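PDB 2R9Q: 2'-deoxycytidine 5'-triphosphate deaminase, which probably catalyses the hydrolytic deamination of dCTP to dUTP, releasing ammonia. Local coordinates for residues R290-G295 against R318-P323; E187-S192 against H270-Y275; A17-F22 against D36-A41. All blocks are in the same frame, centred on the assembly; numbering follows the deposited sequence.

Contact 1: residues R290-G295 against R318-P323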
loop_
_atom_site.group_PDB
_atom_site.type_symbol
_atom_site.label_atom_id
_atom_site.label_comp_id
_atom_site.label_asym_id
_atom_site.label_seq_id
_atom_site.Cartn_x
_atom_site.Cartn_y
_atom_site.Cartn_z
ATOM N N ARG B 290 8.628 -15.790 7.390
ATOM C CA ARG B 290 9.021 -16.942 6.599
ATOM C C ARG B 290 10.279 -16.696 5.759
ATOM O O ARG B 290 10.540 -15.567 5.306
ATOM C CB ARG B 290 7.848 -17.329 5.708
ATOM C CG ARG B 290 8.013 -18.692 5.098
ATOM C CD ARG B 290 6.685 -19.320 4.618
ATOM N NE ARG B 290 6.082 -18.598 3.487
ATOM C CZ ARG B 290 6.517 -18.639 2.221
ATOM N NH1 ARG B 290 7.609 -19.341 1.878
ATOM N NH2 ARG B 290 5.859 -17.949 1.289
ATOM N N VAL B 291 11.067 -17.757 5.556
ATOM C CA VAL B 291 12.014 -17.768 4.433
ATOM C C VAL B 291 11.226 -17.982 3.124
ATOM O O VAL B 291 10.539 -18.998 2.935
ATOM C CB VAL B 291 13.140 -18.805 4.593
ATOM C CG1 VAL B 291 13.852 -19.048 3.255
ATOM C CG2 VAL B 291 14.149 -18.336 5.673
ATOM N N HIS B 292 11.296 -16.983 2.250
ATOM C CA HIS B 292 10.723 -17.060 0.918
ATOM C C HIS B 292 11.759 -17.558 -0.087
ATOM O O HIS B 292 12.960 -17.410 0.132
ATOM C CB HIS B 292 10.161 -15.698 0.505
ATOM C CG HIS B 292 8.857 -15.389 1.157
ATOM N ND1 HIS B 292 7.674 -15.302 0.455
ATOM C CD2 HIS B 292 8.532 -15.247 2.463
ATOM C CE1 HIS B 292 6.685 -15.086 1.301
ATOM N NE2 HIS B 292 7.182 -15.027 2.521
ATOM N N TYR B 293 11.262 -18.143 -1.175
ATOM C CA TYR B 293 12.075 -18.624 -2.308
ATOM C C TYR B 293 13.130 -19.670 -1.900
ATOM O O TYR B 293 14.172 -19.780 -2.526
ATOM C CB TYR B 293 12.731 -17.463 -3.061
ATOM C CG TYR B 293 11.817 -16.289 -3.199
ATOM C CD1 TYR B 293 10.665 -16.389 -3.946
ATOM C CD2 TYR B 293 12.070 -15.095 -2.534
ATOM C CE1 TYR B 293 9.776 -15.324 -4.062
ATOM C CE2 TYR B 293 11.192 -14.026 -2.643
ATOM C CZ TYR B 293 10.041 -14.146 -3.419
ATOM O OH TYR B 293 9.162 -13.087 -3.567
ATOM N N ALA B 294 12.810 -20.432 -0.849
ATOM C CA ALA B 294 13.607 -21.599 -0.455
ATOM C C ALA B 294 13.825 -22.422 -1.711
ATOM O O ALA B 294 12.949 -22.519 -2.578
ATOM C CB ALA B 294 12.902 -22.440 0.654
ATOM N N GLY B 295 15.027 -22.943 -1.840
ATOM C CA GLY B 295 15.401 -23.597 -3.063
ATOM C C GLY B 295 16.251 -24.823 -2.887
ATOM O O GLY B 295 16.417 -25.384 -1.784
ATOM N N ARG B 318 10.739 -12.521 4.875
ATOM C CA ARG B 318 9.629 -11.599 4.908
ATOM C C ARG B 318 8.767 -11.889 6.139
ATOM O O ARG B 318 8.571 -13.036 6.528
ATOM C CB ARG B 318 8.749 -11.760 3.674
ATOM C CG ARG B 318 9.287 -11.241 2.355
ATOM C CD ARG B 318 8.235 -11.583 1.247
ATOM N NE ARG B 318 8.184 -10.652 0.118
ATOM C CZ ARG B 318 7.591 -9.449 0.126
ATOM N NH1 ARG B 318 7.618 -8.716 -0.974
ATOM N NH2 ARG B 318 6.994 -8.967 1.220
ATOM N N SER B 319 8.268 -10.823 6.751
ATOM C CA SER B 319 7.270 -10.947 7.795
ATOM C C SER B 319 5.891 -10.938 7.157
ATOM O O SER B 319 5.659 -10.325 6.099
ATOM C CB SER B 319 7.370 -9.826 8.827
ATOM O OG SER B 319 6.936 -8.641 8.254
ATOM N N HIS B 320 4.983 -11.628 7.839
ATOM C CA HIS B 320 3.623 -11.782 7.378
ATOM C C HIS B 320 2.618 -11.093 8.291
ATOM O O HIS B 320 2.625 -11.278 9.510
ATOM C CB HIS B 320 3.333 -13.260 7.214
ATOM C CG HIS B 320 4.238 -13.891 6.208
ATOM N ND1 HIS B 320 4.416 -13.348 4.951
ATOM C CD2 HIS B 320 5.068 -14.963 6.284
ATOM C CE1 HIS B 320 5.303 -14.069 4.291
ATOM N NE2 HIS B 320 5.714 -15.054 5.072
ATOM N N GLU B 321 1.784 -10.275 7.663
ATOM C CA GLU B 321 0.713 -9.540 8.335
ATOM C C GLU B 321 1.193 -8.434 9.269
ATOM O O GLU B 321 0.836 -7.300 9.065
ATOM C CB GLU B 321 -0.248 -10.484 9.058
ATOM C CG GLU B 321 -1.064 -11.334 8.100
ATOM C CD GLU B 321 -2.107 -12.137 8.833
ATOM O OE1 GLU B 321 -1.679 -12.931 9.717
ATOM O OE2 GLU B 321 -3.320 -11.967 8.537
ATOM N N VAL B 322 1.985 -8.779 10.277
ATOM C CA VAL B 322 2.423 -7.855 11.309
ATOM C C VAL B 322 3.979 -7.716 11.318
ATOM O O VAL B 322 4.692 -8.670 11.006
ATOM C CB VAL B 322 1.840 -8.336 12.701
ATOM C CG1 VAL B 322 2.703 -7.973 13.826
ATOM C CG2 VAL B 322 0.430 -7.786 12.912
ATOM N N PRO B 323 4.500 -6.504 11.630
ATOM C CA PRO B 323 5.909 -6.350 11.920
ATOM C C PRO B 323 6.437 -7.205 13.078
ATOM O O PRO B 323 5.810 -7.327 14.141
ATOM C CB PRO B 323 6.073 -4.850 12.191
ATOM C CG PRO B 323 4.744 -4.301 12.265
ATOM C CD PRO B 323 3.797 -5.212 11.625
#

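Contact 2: residues E187-S192 against H270-Y275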
loop_
_atom_site.group_PDB
_atom_site.type_symbol
_atom_site.label_atom_id
_atom_site.label_comp_id
_atom_site.label_asym_id
_atom_site.label_seq_id
_atom_site.Cartn_x
_atom_site.Cartn_y
_atom_site.Cartn_z
ATOM N N GLU B 187 31.522 -36.468 6.948
ATOM C CA GLU B 187 31.776 -35.204 6.258
ATOM C C GLU B 187 31.440 -34.072 7.234
ATOM O O GLU B 187 30.976 -34.333 8.347
ATOM C CB GLU B 187 30.894 -35.130 5.020
ATOM C CG GLU B 187 30.957 -36.386 4.127
ATOM C CD GLU B 187 32.107 -36.361 3.122
ATOM O OE1 GLU B 187 33.045 -35.559 3.306
ATOM O OE2 GLU B 187 32.068 -37.137 2.136
ATOM N N THR B 188 31.680 -32.822 6.860
ATOM C CA THR B 188 31.245 -31.708 7.714
ATOM C C THR B 188 29.975 -31.114 7.099
ATOM O O THR B 188 30.008 -30.671 5.969
ATOM C CB THR B 188 32.365 -30.628 7.901
ATOM O OG1 THR B 188 33.242 -31.009 8.964
ATOM C CG2 THR B 188 31.783 -29.283 8.243
ATOM N N LEU B 189 28.856 -31.167 7.820
ATOM C CA LEU B 189 27.600 -30.520 7.382
ATOM C C LEU B 189 27.442 -29.075 7.893
ATOM O O LEU B 189 26.929 -28.223 7.185
ATOM C CB LEU B 189 26.375 -31.354 7.771
ATOM C CG LEU B 189 26.198 -32.745 7.149
ATOM C CD1 LEU B 189 24.832 -33.285 7.547
ATOM C CD2 LEU B 189 26.367 -32.748 5.642
ATOM N N VAL B 190 27.863 -28.826 9.128
ATOM C CA VAL B 190 27.953 -27.479 9.690
ATOM C C VAL B 190 29.322 -27.312 10.338
ATOM O O VAL B 190 29.758 -28.190 11.073
ATOM C CB VAL B 190 26.877 -27.249 10.744
ATOM C CG1 VAL B 190 26.890 -25.806 11.201
ATOM C CG2 VAL B 190 25.518 -27.627 10.185
ATOM N N ALA B 191 29.994 -26.196 10.070
ATOM C CA ALA B 191 31.324 -25.926 10.632
ATOM C C ALA B 191 31.230 -25.597 12.124
ATOM O O ALA B 191 31.635 -24.527 12.556
ATOM C CB ALA B 191 31.995 -24.779 9.877
ATOM N N SER B 192 30.712 -26.542 12.904
ATOM C CA SER B 192 30.372 -26.319 14.306
ATOM C C SER B 192 29.848 -27.627 14.936
ATOM O O SER B 192 28.786 -28.123 14.547
ATOM C CB SER B 192 29.312 -25.218 14.419
ATOM O OG SER B 192 29.017 -24.938 15.775
ATOM N N HIS B 270 27.570 -27.322 4.403
ATOM C CA HIS B 270 28.183 -28.114 3.324
ATOM C C HIS B 270 27.226 -29.255 2.923
ATOM O O HIS B 270 26.613 -29.905 3.776
ATOM C CB HIS B 270 29.558 -28.606 3.782
ATOM C CG HIS B 270 30.184 -29.690 2.944
ATOM N ND1 HIS B 270 30.444 -29.547 1.595
ATOM C CD2 HIS B 270 30.671 -30.906 3.288
ATOM C CE1 HIS B 270 31.039 -30.637 1.143
ATOM N NE2 HIS B 270 31.195 -31.470 2.156
ATOM N N VAL B 271 27.049 -29.410 1.606
ATOM C CA VAL B 271 26.323 -30.529 0.992
ATOM C C VAL B 271 27.361 -31.419 0.257
ATOM O O VAL B 271 27.917 -31.020 -0.762
ATOM C CB VAL B 271 25.217 -30.051 0.028
ATOM C CG1 VAL B 271 24.381 -31.208 -0.417
ATOM C CG2 VAL B 271 24.324 -29.002 0.683
ATOM N N PRO B 272 27.678 -32.602 0.826
ATOM C CA PRO B 272 28.574 -33.575 0.186
ATOM C C PRO B 272 28.110 -34.006 -1.208
ATOM O O PRO B 272 26.908 -34.007 -1.470
ATOM C CB PRO B 272 28.535 -34.758 1.151
ATOM C CG PRO B 272 28.195 -34.149 2.485
ATOM C CD PRO B 272 27.262 -33.059 2.165
ATOM N N PRO B 273 29.052 -34.390 -2.091
ATOM C CA PRO B 273 28.766 -34.688 -3.504
ATOM C C PRO B 273 27.806 -35.824 -3.831
ATOM O O PRO B 273 27.429 -35.970 -4.992
ATOM C CB PRO B 273 30.136 -35.037 -4.069
ATOM C CG PRO B 273 31.076 -34.349 -3.174
ATOM C CD PRO B 273 30.489 -34.521 -1.816
ATOM N N LEU B 274 27.433 -36.630 -2.842
ATOM C CA LEU B 274 26.508 -37.733 -3.054
ATOM C C LEU B 274 25.142 -37.431 -2.424
ATOM O O LEU B 274 24.286 -38.319 -2.288
ATOM C CB LEU B 274 27.079 -39.000 -2.442
ATOM C CG LEU B 274 28.350 -39.599 -3.009
ATOM C CD1 LEU B 274 28.636 -40.874 -2.188
ATOM C CD2 LEU B 274 28.152 -39.865 -4.506
ATOM N N TYR B 275 24.990 -36.174 -2.010
ATOM C CA TYR B 275 23.767 -35.655 -1.442
ATOM C C TYR B 275 23.390 -34.327 -2.094
ATOM O O TYR B 275 24.246 -33.530 -2.508
ATOM C CB TYR B 275 23.919 -35.495 0.066
ATOM C CG TYR B 275 24.223 -36.801 0.751
ATOM C CD1 TYR B 275 23.214 -37.527 1.369
ATOM C CD2 TYR B 275 25.519 -37.333 0.740
ATOM C CE1 TYR B 275 23.478 -38.751 1.991
ATOM C CE2 TYR B 275 25.803 -38.563 1.351
ATOM C CZ TYR B 275 24.773 -39.269 1.973
ATOM O OH TYR B 275 25.023 -40.486 2.584
#

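Contact 3: residues A17-F22 against D36-A41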
loop_
_atom_site.group_PDB
_atom_site.type_symbol
_atom_site.label_atom_id
_atom_site.label_comp_id
_atom_site.label_asym_id
_atom_site.label_seq_id
_atom_site.Cartn_x
_atom_site.Cartn_y
_atom_site.Cartn_z
ATOM N N ALA B 17 22.436 -38.372 -15.704
ATOM C CA ALA B 17 21.099 -38.900 -15.866
ATOM C C ALA B 17 20.132 -37.909 -16.516
ATOM O O ALA B 17 19.340 -38.292 -17.364
ATOM C CB ALA B 17 20.562 -39.367 -14.520
ATOM N N ILE B 18 20.178 -36.643 -16.118
ATOM C CA ILE B 18 19.294 -35.636 -16.718
ATOM C C ILE B 18 19.620 -35.545 -18.207
ATOM O O ILE B 18 18.731 -35.508 -19.043
ATOM C CB ILE B 18 19.403 -34.218 -16.052
ATOM C CG1 ILE B 18 18.916 -34.239 -14.600
ATOM C CG2 ILE B 18 18.573 -33.193 -16.855
ATOM C CD1 ILE B 18 19.315 -33.018 -13.785
ATOM N N ARG B 19 20.907 -35.513 -18.522
ATOM C CA ARG B 19 21.349 -35.521 -19.904
ATOM C C ARG B 19 20.942 -36.796 -20.661
ATOM O O ARG B 19 20.554 -36.713 -21.793
ATOM C CB ARG B 19 22.856 -35.286 -19.976
ATOM C CG ARG B 19 23.186 -33.812 -19.843
ATOM C CD ARG B 19 24.605 -33.532 -20.100
ATOM N NE ARG B 19 25.360 -33.524 -18.863
ATOM C CZ ARG B 19 25.858 -32.446 -18.265
ATOM N NH1 ARG B 19 25.703 -31.227 -18.756
ATOM N NH2 ARG B 19 26.524 -32.599 -17.133
ATOM N N ALA B 20 21.024 -37.958 -20.009
ATOM C CA ALA B 20 20.572 -39.237 -20.582
ATOM C C ALA B 20 19.076 -39.211 -20.890
ATOM O O ALA B 20 18.666 -39.708 -21.925
ATOM C CB ALA B 20 20.904 -40.381 -19.659
ATOM N N LEU B 21 18.282 -38.618 -19.986
ATOM C CA LEU B 21 16.850 -38.376 -20.185
ATOM C C LEU B 21 16.555 -37.533 -21.415
ATOM O O LEU B 21 15.548 -37.758 -22.083
ATOM C CB LEU B 21 16.249 -37.642 -18.993
ATOM C CG LEU B 21 15.892 -38.366 -17.712
ATOM C CD1 LEU B 21 15.295 -37.344 -16.750
ATOM C CD2 LEU B 21 14.934 -39.515 -17.992
ATOM N N PHE B 22 17.393 -36.538 -21.684
ATOM C CA PHE B 22 17.222 -35.732 -22.881
ATOM C C PHE B 22 17.616 -36.543 -24.148
ATOM O O PHE B 22 16.950 -36.456 -25.188
ATOM C CB PHE B 22 18.000 -34.397 -22.779
ATOM C CG PHE B 22 17.666 -33.419 -23.871
ATOM C CD1 PHE B 22 16.474 -32.695 -23.836
ATOM C CD2 PHE B 22 18.528 -33.239 -24.958
ATOM C CE1 PHE B 22 16.148 -31.806 -24.862
ATOM C CE2 PHE B 22 18.207 -32.335 -25.992
ATOM C CZ PHE B 22 17.016 -31.624 -25.937
ATOM N N ASP B 36 25.265 -24.666 -19.866
ATOM C CA ASP B 36 25.205 -24.609 -18.414
ATOM C C ASP B 36 23.795 -24.799 -17.844
ATOM O O ASP B 36 23.525 -24.403 -16.698
ATOM C CB ASP B 36 25.797 -23.281 -17.957
ATOM C CG ASP B 36 25.006 -22.091 -18.438
ATOM O OD1 ASP B 36 24.330 -22.172 -19.481
ATOM O OD2 ASP B 36 25.057 -21.061 -17.763
ATOM N N GLN B 37 22.912 -25.436 -18.621
ATOM C CA GLN B 37 21.502 -25.556 -18.232
ATOM C C GLN B 37 21.257 -26.654 -17.213
ATOM O O GLN B 37 20.363 -26.521 -16.363
ATOM C CB GLN B 37 20.588 -25.764 -19.429
ATOM C CG GLN B 37 19.197 -25.255 -19.189
ATOM C CD GLN B 37 18.269 -25.549 -20.343
ATOM O OE1 GLN B 37 18.641 -25.397 -21.492
ATOM N NE2 GLN B 37 17.055 -25.964 -20.037
ATOM N N VAL B 38 22.053 -27.718 -17.298
ATOM C CA VAL B 38 21.952 -28.854 -16.386
ATOM C C VAL B 38 22.885 -28.608 -15.202
ATOM O O VAL B 38 24.098 -28.427 -15.361
ATOM C CB VAL B 38 22.285 -30.202 -17.081
ATOM C CG1 VAL B 38 22.061 -31.379 -16.122
ATOM C CG2 VAL B 38 21.460 -30.365 -18.397
ATOM N N GLN B 39 22.292 -28.540 -14.022
ATOM C CA GLN B 39 23.021 -28.343 -12.804
ATOM C C GLN B 39 23.330 -29.743 -12.283
ATOM O O GLN B 39 22.805 -30.732 -12.818
ATOM C CB GLN B 39 22.198 -27.505 -11.807
ATOM C CG GLN B 39 21.649 -26.181 -12.353
ATOM C CD GLN B 39 22.720 -25.269 -12.852
ATOM O OE1 GLN B 39 23.850 -25.299 -12.374
ATOM N NE2 GLN B 39 22.390 -24.471 -13.851
ATOM N N PRO B 40 24.212 -29.838 -11.270
ATOM C CA PRO B 40 24.561 -31.119 -10.635
ATOM C C PRO B 40 23.369 -32.019 -10.225
ATOM O O PRO B 40 23.445 -33.215 -10.423
ATOM C CB PRO B 40 25.382 -30.683 -9.424
ATOM C CG PRO B 40 25.969 -29.391 -9.803
ATOM C CD PRO B 40 24.987 -28.720 -10.692
ATOM N N ALA B 41 22.279 -31.445 -9.696
ATOM C CA ALA B 41 21.101 -32.214 -9.237
ATOM C C ALA B 41 19.730 -31.589 -9.605
ATOM O O ALA B 41 18.729 -31.801 -8.899
ATOM C CB ALA B 41 21.192 -32.430 -7.758
#

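Contact 1: residues R290-G295 against R318-P323
Arg290 and Arg318 face each other as an antiparallel hydrogen-bonded pair. The strands are 289-292 and 311-319. Arg290 N donates to Arg318 O at 2.9 Å, and Arg318 N returns a bond to Arg290 O at 3.1 Å. The two side chains leave the sheet on the same face.

The tight part lies on that face, around the buried His292. The CD of Arg318 sits over the centre of the His292 ring, 3.7 Å from its centroid, in a CH-pi contact. CB of Arg318 also touches CD2 of this ring at 3.7 Å. The Arg318 chain is extended from CG to NE and crosses the imidazole at about a right angle. Its guanidinium continues past the ring to a salt bridge with Asp120. The opposite face of the His292 ring takes NH2 of Arg290, 2.9 Å above the plane and offset toward the rim. One ring is thus held between two arginines. His292 and His320 point at each other tip to tip, with ring planes at 50°. Their closest atoms approach too tightly in the model to carry any detail.

The more open side is that of Arg290 and His320, both partly exposed, although they still touch closely. CB of Arg290 meets the edge of the His320 ring, 3.2 Å from NE2. The Arg290 chain bends at chi3 (67°), and its guanidinium plane lies 18° from the His320 ring plane. His320 of a second subunit packs against this His320 edge to face and also on Arg290, which brings the contact to a subunit interface. Past Ser319 the chain leaves the strand.

This is an antiparallel strand pair at the border of a five-stranded sheet: strand 289-292 is outermost within this chain, in the C-terminal, dUTPase-clan domain.

Contact 2: residues E187-S192 against H270-Y275
His270 and Leu189 are joined by a backbone hydrogen bond. His270 N donates to Leu189 O at 3.0 Å, with an N-H...O angle of 153°. The donor stands above the carbonyl plane, 38° out of it. It is the one hydrogen bond between the two segments. Ala191 and Ala268 continue the backbone bonding beyond the pair.

The apolar contacts centre on the Pro272 ring. CD2 of Leu189 lies 3.6 Å from CD of Pro272, and the two side chains cross at about a right angle. The same methyl is 3.4 Å from His270 O. Val180, Leu183 and His184 of helix 177-186 also touch Leu189. Glu187 is partly exposed; its CB lies 3.8 Å from CG of Pro272. The Glu187 chain is bent at chi2, and its aliphatic part runs alongside the proline, pointing the opposite way.

The polar surroundings concern His270. Its CG is anti to the backbone N (chi1 166°). The ring edge lies near the Thr188 carbonyl, but the approach is too short in the model and its detail is doubtful. ND1 of His270 is hydrogen-bonded to Phe301 O. Glu187 OE1 and His270 NE2 stay 4.6 Å apart, too far for a direct bond.

Pro272 begins a type I beta turn that closes at Tyr275. The contact thus packs the chain leaving helix 177-186 against the turn linking strands 261-269 and 275-281 of the C-terminal domain.

Contact 3: residues A17-F22 against D36-A41
Ile18 lays its branched side chain against Val38. CB of Ile18 is 3.9 Å from CG1 of Val38, and this methyl also meets CG2 and CD1 of Ile18, each at 4.0 Å. In Val38, CG1 is anti to the backbone N (chi1 -176°) and CG2 lies beside that N. The two methyls thus serve different partners: CG1 takes Ile18 and CG2 takes Arg19. Farther along, CD1 of Ile18 comes within 4.3 Å of Gln39 O, a loose approach.

The contact joins helix 15-23 to the weakly bonded strand 38-39 of the N-terminal domain. No hydrogen bond links the two segments; they are held by side-chain packing. Strand 38-39 pairs with strand 42-46 in an antiparallel sheet, so the helix packs by Ile18 against an edge of this sheet. Ile18 also touches Phe168 of strand 162-170, and Val38 touches Leu43. Both residues are buried.

Arg19 also packs on Val38. Its CG lies 4.1 Å from CG2 of Val38. The chain bends at chi3 (-94°), which turns NE off the line of the preceding carbons. One face of the guanidinium lies over CB of Val38, with NH1 of Arg19 3.9 Å from that atom. The arginine's polar end is engaged elsewhere: NE forms a salt bridge with Glu345, while NH2 has a weak hydrogen bond to Gly346 O and a long, weak ion pair with Asp15.

How the contacts relate
The three contacts follow one another along the chain and none touches another. Contact 3 belongs to the N-terminal dUTPase-clan domain, contacts 1 and 2 to the C-terminal one. Contacts 2 and 3 come nearest, about 6 Å between closest atoms, with centres 22 Å apart. Contacts 1 and 2 have centres 26 Å apart. Contacts 1 and 3 are farthest, about 31 Å between centres, on opposite sides of the chain's centre. Strand 261-269 relates contacts 1 and 2: it pairs with strand 311-319 and leads into segment 270-275. Contact 1 alone meets other subunits. The active site is not located here, so none of the three is assigned to it.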